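Local coordinates for putative diflavin flavoprotein A 3 (Synechocystis sp., PDB 6H0C), which probably carries electrons from NADH to oxygen, reducing it to water, and is represented here by its flavodiiron core of metallo-hydrolase-like and flavodoxin-like domains, at residues Val16-Thr21 with His229-Arg234; Glu298-Ala303 with Leu329-Ala334. All blocks are in the same frame, centred on the assembly; numbering follows the deposited sequence.

Contact 1: Val16-Thr21 with His229-Arg234; sequences VFRSRT and HGPLVR
Arg18 reaches out of strand 14-21 to the loop at Gly230 and Pro231. Its CB leaves the strand toward the loop, and the first torsion swings CG away from the residue's own carbonyl. From there the chain runs on to CD, 4.0 Å from Gly230 O, and folds at chi3 (-54°) to bring the guanidinium round. NE is hydrogen-bonded outside the two segments, and NH1 has its partner in Gln6 OE1 on strand 4-11. NH2, the last atom, meets Gly230 O at 3.1 Å. The carbonyl oxygen lies at the guanidinium edge, near its plane, but the N-H...O angle of 140° makes this a weak bond. Asn40 ND2 from strand 37-45 donates to the same oxygen, which is therefore gripped twice in a buried place. Arginine suits the position because its several donors can serve two separate acceptors. Glycine suits the place because at its backbone angles (phi 93°) a CB would be crowded against the carbonyl oxygen of His229. Farther along, Val16 CG2 and Leu232 CD1 pack at 4.3 Å, two branched aliphatic chains filling the interior. The contact fastens the seven-stranded sheet to the loop following strand 224-227 of the five-stranded sheet, a junction within the two-sheet sandwich of the metallo-beta-lactamase fold.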
loop_
_atom_site.group_PDB
_atom_site.type_symbol
_atom_site.label_atom_id
_atom_site.label_comp_id
_atom_site.label_asym_id
_atom_site.label_seq_id
_atom_site.Cartn_x
_atom_site.Cartn_y
_atom_site.Cartn_z
ATOM N N VAL A 16 -13.814 0.009 17.176
ATOM C CA VAL A 16 -12.523 -0.343 16.578
ATOM C C VAL A 16 -11.855 -1.508 17.322
ATOM O O VAL A 16 -11.924 -1.622 18.552
ATOM C CB VAL A 16 -11.547 0.849 16.543
ATOM C CG1 VAL A 16 -11.125 1.239 17.950
ATOM C CG2 VAL A 16 -10.325 0.491 15.717
ATOM N N PHE A 17 -11.243 -2.393 16.552
ATOM C CA PHE A 17 -10.427 -3.474 17.091
ATOM C C PHE A 17 -9.006 -3.233 16.617
ATOM O O PHE A 17 -8.707 -3.473 15.445
ATOM C CB PHE A 17 -10.916 -4.853 16.608
ATOM C CG PHE A 17 -12.265 -5.255 17.138
ATOM C CD1 PHE A 17 -12.373 -6.239 18.107
ATOM C CD2 PHE A 17 -13.425 -4.662 16.661
ATOM C CE1 PHE A 17 -13.619 -6.622 18.607
ATOM C CE2 PHE A 17 -14.672 -5.037 17.155
ATOM C CZ PHE A 17 -14.765 -6.023 18.133
ATOM N N ARG A 18 -8.134 -2.737 17.489
ATOM C CA ARG A 18 -6.756 -2.487 17.076
ATOM C C ARG A 18 -5.869 -3.673 17.444
ATOM O O ARG A 18 -5.571 -3.889 18.618
ATOM C CB ARG A 18 -6.207 -1.195 17.703
ATOM C CG ARG A 18 -7.098 0.029 17.488
ATOM C CD ARG A 18 -6.305 1.324 17.516
ATOM N NE ARG A 18 -5.502 1.448 18.730
ATOM C CZ ARG A 18 -4.352 2.114 18.801
ATOM N NH1 ARG A 18 -3.684 2.165 19.949
ATOM N NH2 ARG A 18 -3.868 2.730 17.722
ATOM N N SER A 19 -5.468 -4.451 16.442
ATOM C CA SER A 19 -4.462 -5.490 16.652
ATOM C C SER A 19 -3.106 -4.814 16.791
ATOM O O SER A 19 -2.612 -4.193 15.843
ATOM C CB SER A 19 -4.454 -6.495 15.506
ATOM O OG SER A 19 -5.709 -7.151 15.414
ATOM N N ARG A 20 -2.507 -4.921 17.973
ATOM C CA ARG A 20 -1.318 -4.137 18.265
ATOM C C ARG A 20 -0.074 -5.004 18.371
ATOM O O ARG A 20 -0.115 -6.092 18.945
ATOM C CB ARG A 20 -1.519 -3.340 19.561
ATOM C CG ARG A 20 -2.791 -2.492 19.584
ATOM C CD ARG A 20 -2.828 -1.561 20.794
ATOM N NE ARG A 20 -2.755 -2.304 22.047
ATOM C CZ ARG A 20 -2.374 -1.779 23.206
ATOM N NH1 ARG A 20 -2.025 -0.498 23.271
ATOM N NH2 ARG A 20 -2.336 -2.534 24.301
ATOM N N THR A 21 1.027 -4.515 17.798
ATOM C CA THR A 21 2.339 -5.123 18.005
ATOM C C THR A 21 3.345 -4.032 18.376
ATOM O O THR A 21 3.411 -2.987 17.726
ATOM C CB THR A 21 2.829 -5.914 16.755
ATOM O OG1 THR A 21 4.081 -6.540 17.047
ATOM C CG2 THR A 21 3.000 -5.011 15.535
ATOM N N HIS A 229 -3.650 1.908 10.171
ATOM C CA HIS A 229 -2.537 1.825 11.120
ATOM C C HIS A 229 -2.459 3.020 12.054
ATOM O O HIS A 229 -2.519 4.172 11.607
ATOM C CB HIS A 229 -1.204 1.704 10.372
ATOM C CG HIS A 229 -1.192 0.631 9.334
ATOM N ND1 HIS A 229 -1.229 -0.710 9.650
ATOM C CD2 HIS A 229 -1.162 0.699 7.981
ATOM C CE1 HIS A 229 -1.217 -1.421 8.538
ATOM N NE2 HIS A 229 -1.177 -0.591 7.512
ATOM N N GLY A 230 -2.307 2.745 13.347
ATOM C CA GLY A 230 -2.072 3.792 14.325
ATOM C C GLY A 230 -3.353 4.303 14.955
ATOM O O GLY A 230 -4.404 3.671 14.840
ATOM N N PRO A 231 -3.278 5.460 15.626
ATOM C CA PRO A 231 -4.476 6.027 16.246
ATOM C C PRO A 231 -5.472 6.496 15.205
ATOM O O PRO A 231 -5.094 6.768 14.059
ATOM C CB PRO A 231 -3.930 7.217 17.036
ATOM C CG PRO A 231 -2.725 7.637 16.263
ATOM C CD PRO A 231 -2.109 6.343 15.772
ATOM N N LEU A 232 -6.737 6.586 15.592
ATOM C CA LEU A 232 -7.714 7.242 14.740
ATOM C C LEU A 232 -7.354 8.722 14.652
ATOM O O LEU A 232 -6.774 9.283 15.585
ATOM C CB LEU A 232 -9.138 7.036 15.269
ATOM C CG LEU A 232 -9.712 5.655 14.931
ATOM C CD1 LEU A 232 -9.115 4.582 15.838
ATOM C CD2 LEU A 232 -11.221 5.654 15.002
ATOM N N VAL A 233 -7.678 9.340 13.521
ATOM C CA VAL A 233 -7.284 10.717 13.271
ATOM C C VAL A 233 -8.473 11.641 13.490
ATOM O O VAL A 233 -9.349 11.765 12.625
ATOM C CB VAL A 233 -6.733 10.894 11.832
ATOM C CG1 VAL A 233 -6.127 12.283 11.665
ATOM C CG2 VAL A 233 -5.709 9.804 11.514
ATOM N N ARG A 234 -8.514 12.271 14.660
ATOM C CA ARG A 234 -9.569 13.232 14.956
ATOM C C ARG A 234 -8.992 14.613 15.265
ATOM O O ARG A 234 -9.345 15.617 14.637
ATOM C CB ARG A 234 -10.429 12.750 16.124
ATOM C CG ARG A 234 -11.545 13.727 16.486
ATOM C CD ARG A 234 -12.592 13.063 17.349
ATOM N NE ARG A 234 -13.346 12.062 16.601
ATOM C CZ ARG A 234 -14.074 11.103 17.168
ATOM N NH1 ARG A 234 -14.142 11.020 18.492
ATOM N NH2 ARG A 234 -14.731 10.225 16.416
#

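Contact 2: Glu298-Ala303 with Leu329-Ala334; sequences EEIKEA and LGITLA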
loop_
_atom_site.group_PDB
_atom_site.type_symbol
_atom_site.label_atom_id
_atom_site.label_comp_id
_atom_site.label_asym_id
_atom_site.label_seq_id
_atom_site.Cartn_x
_atom_site.Cartn_y
_atom_site.Cartn_z
ATOM N N GLU A 298 -0.399 3.362 -21.353
ATOM C CA GLU A 298 -0.273 4.809 -21.362
ATOM C C GLU A 298 0.387 5.318 -20.074
ATOM O O GLU A 298 1.172 6.269 -20.110
ATOM C CB GLU A 298 -1.640 5.453 -21.579
ATOM C CG GLU A 298 -2.253 5.073 -22.924
ATOM C CD GLU A 298 -1.328 5.376 -24.099
ATOM O OE1 GLU A 298 -0.773 6.496 -24.146
ATOM O OE2 GLU A 298 -1.146 4.495 -24.972
ATOM N N GLU A 299 0.090 4.677 -18.948
ATOM C CA GLU A 299 0.758 5.018 -17.693
ATOM C C GLU A 299 2.268 4.887 -17.830
ATOM O O GLU A 299 3.025 5.751 -17.383
ATOM C CB GLU A 299 0.303 4.116 -16.548
ATOM C CG GLU A 299 -1.031 4.427 -15.937
ATOM C CD GLU A 299 -1.306 3.510 -14.766
ATOM O OE1 GLU A 299 -0.445 3.446 -13.857
ATOM O OE2 GLU A 299 -2.359 2.833 -14.767
ATOM N N ILE A 300 2.700 3.784 -18.430
ATOM C CA ILE A 300 4.125 3.509 -18.522
ATOM C C ILE A 300 4.768 4.491 -19.486
ATOM O O ILE A 300 5.836 5.027 -19.203
ATOM C CB ILE A 300 4.402 2.060 -18.954
ATOM C CG1 ILE A 300 3.912 1.099 -17.866
ATOM C CG2 ILE A 300 5.884 1.858 -19.187
ATOM C CD1 ILE A 300 3.874 -0.336 -18.293
ATOM N N LYS A 301 4.106 4.748 -20.612
ATOM C CA LYS A 301 4.610 5.735 -21.558
ATOM C C LYS A 301 4.781 7.093 -20.885
ATOM O O LYS A 301 5.827 7.720 -21.023
ATOM C CB LYS A 301 3.683 5.874 -22.760
ATOM C CG LYS A 301 3.697 4.698 -23.710
ATOM C CD LYS A 301 2.668 4.900 -24.818
ATOM C CE LYS A 301 2.534 3.666 -25.692
ATOM N NZ LYS A 301 1.435 3.850 -26.690
ATOM N N GLU A 302 3.758 7.547 -20.162
ATOM C CA GLU A 302 3.798 8.875 -19.537
ATOM C C GLU A 302 4.903 8.966 -18.491
ATOM O O GLU A 302 5.589 9.979 -18.382
ATOM C CB GLU A 302 2.453 9.227 -18.894
ATOM C CG GLU A 302 1.274 9.275 -19.862
ATOM C CD GLU A 302 1.474 10.249 -21.021
ATOM O OE1 GLU A 302 0.699 11.228 -21.111
ATOM O OE2 GLU A 302 2.387 10.029 -21.850
ATOM N N ALA A 303 5.062 7.906 -17.709
ATOM C CA ALA A 303 6.102 7.886 -16.698
ATOM C C ALA A 303 7.471 8.003 -17.366
ATOM O O ALA A 303 8.279 8.847 -16.984
ATOM C CB ALA A 303 6.011 6.623 -15.857
ATOM N N LEU A 329 8.895 -3.876 -20.493
ATOM C CA LEU A 329 10.227 -3.748 -21.084
ATOM C C LEU A 329 10.138 -3.247 -22.531
ATOM O O LEU A 329 10.901 -2.369 -22.940
ATOM C CB LEU A 329 10.970 -5.088 -21.027
ATOM C CG LEU A 329 12.235 -5.231 -21.879
ATOM C CD1 LEU A 329 13.352 -4.381 -21.319
ATOM C CD2 LEU A 329 12.667 -6.693 -21.980
ATOM N N GLY A 330 9.203 -3.805 -23.299
ATOM C CA GLY A 330 9.004 -3.392 -24.678
ATOM C C GLY A 330 8.598 -1.934 -24.793
ATOM O O GLY A 330 9.115 -1.185 -25.632
ATOM N N ILE A 331 7.657 -1.527 -23.949
ATOM C CA ILE A 331 7.185 -0.149 -23.960
ATOM C C ILE A 331 8.310 0.784 -23.547
ATOM O O ILE A 331 8.475 1.862 -24.117
ATOM C CB ILE A 331 5.960 0.037 -23.032
ATOM C CG1 ILE A 331 4.793 -0.833 -23.524
ATOM C CG2 ILE A 331 5.555 1.507 -22.958
ATOM C CD1 ILE A 331 3.635 -0.929 -22.545
ATOM N N THR A 332 9.101 0.364 -22.565
ATOM C CA THR A 332 10.205 1.188 -22.097
ATOM C C THR A 332 11.265 1.344 -23.190
ATOM O O THR A 332 11.710 2.455 -23.476
ATOM C CB THR A 332 10.836 0.600 -20.822
ATOM O OG1 THR A 332 9.854 0.583 -19.777
ATOM C CG2 THR A 332 12.029 1.444 -20.370
ATOM N N LEU A 333 11.651 0.239 -23.823
ATOM C CA LEU A 333 12.646 0.306 -24.895
ATOM C C LEU A 333 12.133 1.124 -26.078
ATOM O O LEU A 333 12.899 1.862 -26.706
ATOM C CB LEU A 333 13.046 -1.097 -25.366
ATOM C CG LEU A 333 13.895 -1.922 -24.399
ATOM C CD1 LEU A 333 14.102 -3.321 -24.937
ATOM C CD2 LEU A 333 15.226 -1.245 -24.175
ATOM N N ALA A 334 10.844 0.997 -26.381
ATOM C CA ALA A 334 10.264 1.725 -27.508
ATOM C C ALA A 334 10.185 3.222 -27.241
ATOM O O ALA A 334 10.060 4.006 -28.171
ATOM C CB ALA A 334 8.880 1.183 -27.840
#
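In both Ile300 and Ile331 the first torsion (chi1 -65° in Ile300, nearly the same in Ile331) sets CG2 opposite the backbone N, which turns this methyl toward the other helix. Both CB atoms point across the gap between the helices, so the two CG2 methyls meet, 3.8 Å apart, while the side chains themselves cross at about a right angle. Ile331 gives up more surface to the contact than any other residue. Its CG2 also lies 3.8 Å from Lys301 CG, which makes this one methyl the hub of the contact. Lysine fits at the partly exposed margin because its methylenes can pack while its amine reaches outward. The extended chain carries NZ to Glu298 OE2, 3.2 Å away, in a salt bridge one turn back on the same helix, on the syn side but 25° out of the carboxylate plane. On the inner side, Ile300 CG2 comes within 4.2 Å of Thr332 OG1, whose hydroxyl is hydrogen-bonded to Ala328 O of its own helix, so a threonine can be buried there. Beneath, Ile300 rests on Ile290 and Thr332 on Phe310 and Phe312 of the parallel sheet. The axes of the two short helical segments run in broadly the same direction, 36° apart, and approach to 9.6 Å, as expected for neighbouring crossover helices covering one face of a flavodoxin-like fold. Across the interface the joining is by apolar carbon contacts: cohesion comes from shape and water exclusion, while the Thr332 hydroxyl and the Lys301 amine find their partners on their own helices.

How the contacts relate
The two contacts belong to different halves of the flavodiiron core. Contact 1 lies in the metallo-hydrolase-like part and contact 2 in the flavodoxin-like part, on opposite sides of the chain's centre, their centres about 17 Å and 23 Å from it. Those centres are about 39 Å apart, the nearest atoms about 22 Å. Contact 1 ties segments 208 residues apart and is fully buried; contact 2 joins neighbouring helices and is partly open. His229, at the start of the loop segment of contact 1, lies in a Ser-His-Gly motif that supplies a metal ligand in canonical flavodiiron proteins. Here its NE2 bonds Lys172, consistent with a non-canonical core, so contact 1 probably adjoins the place where relatives bind their irons.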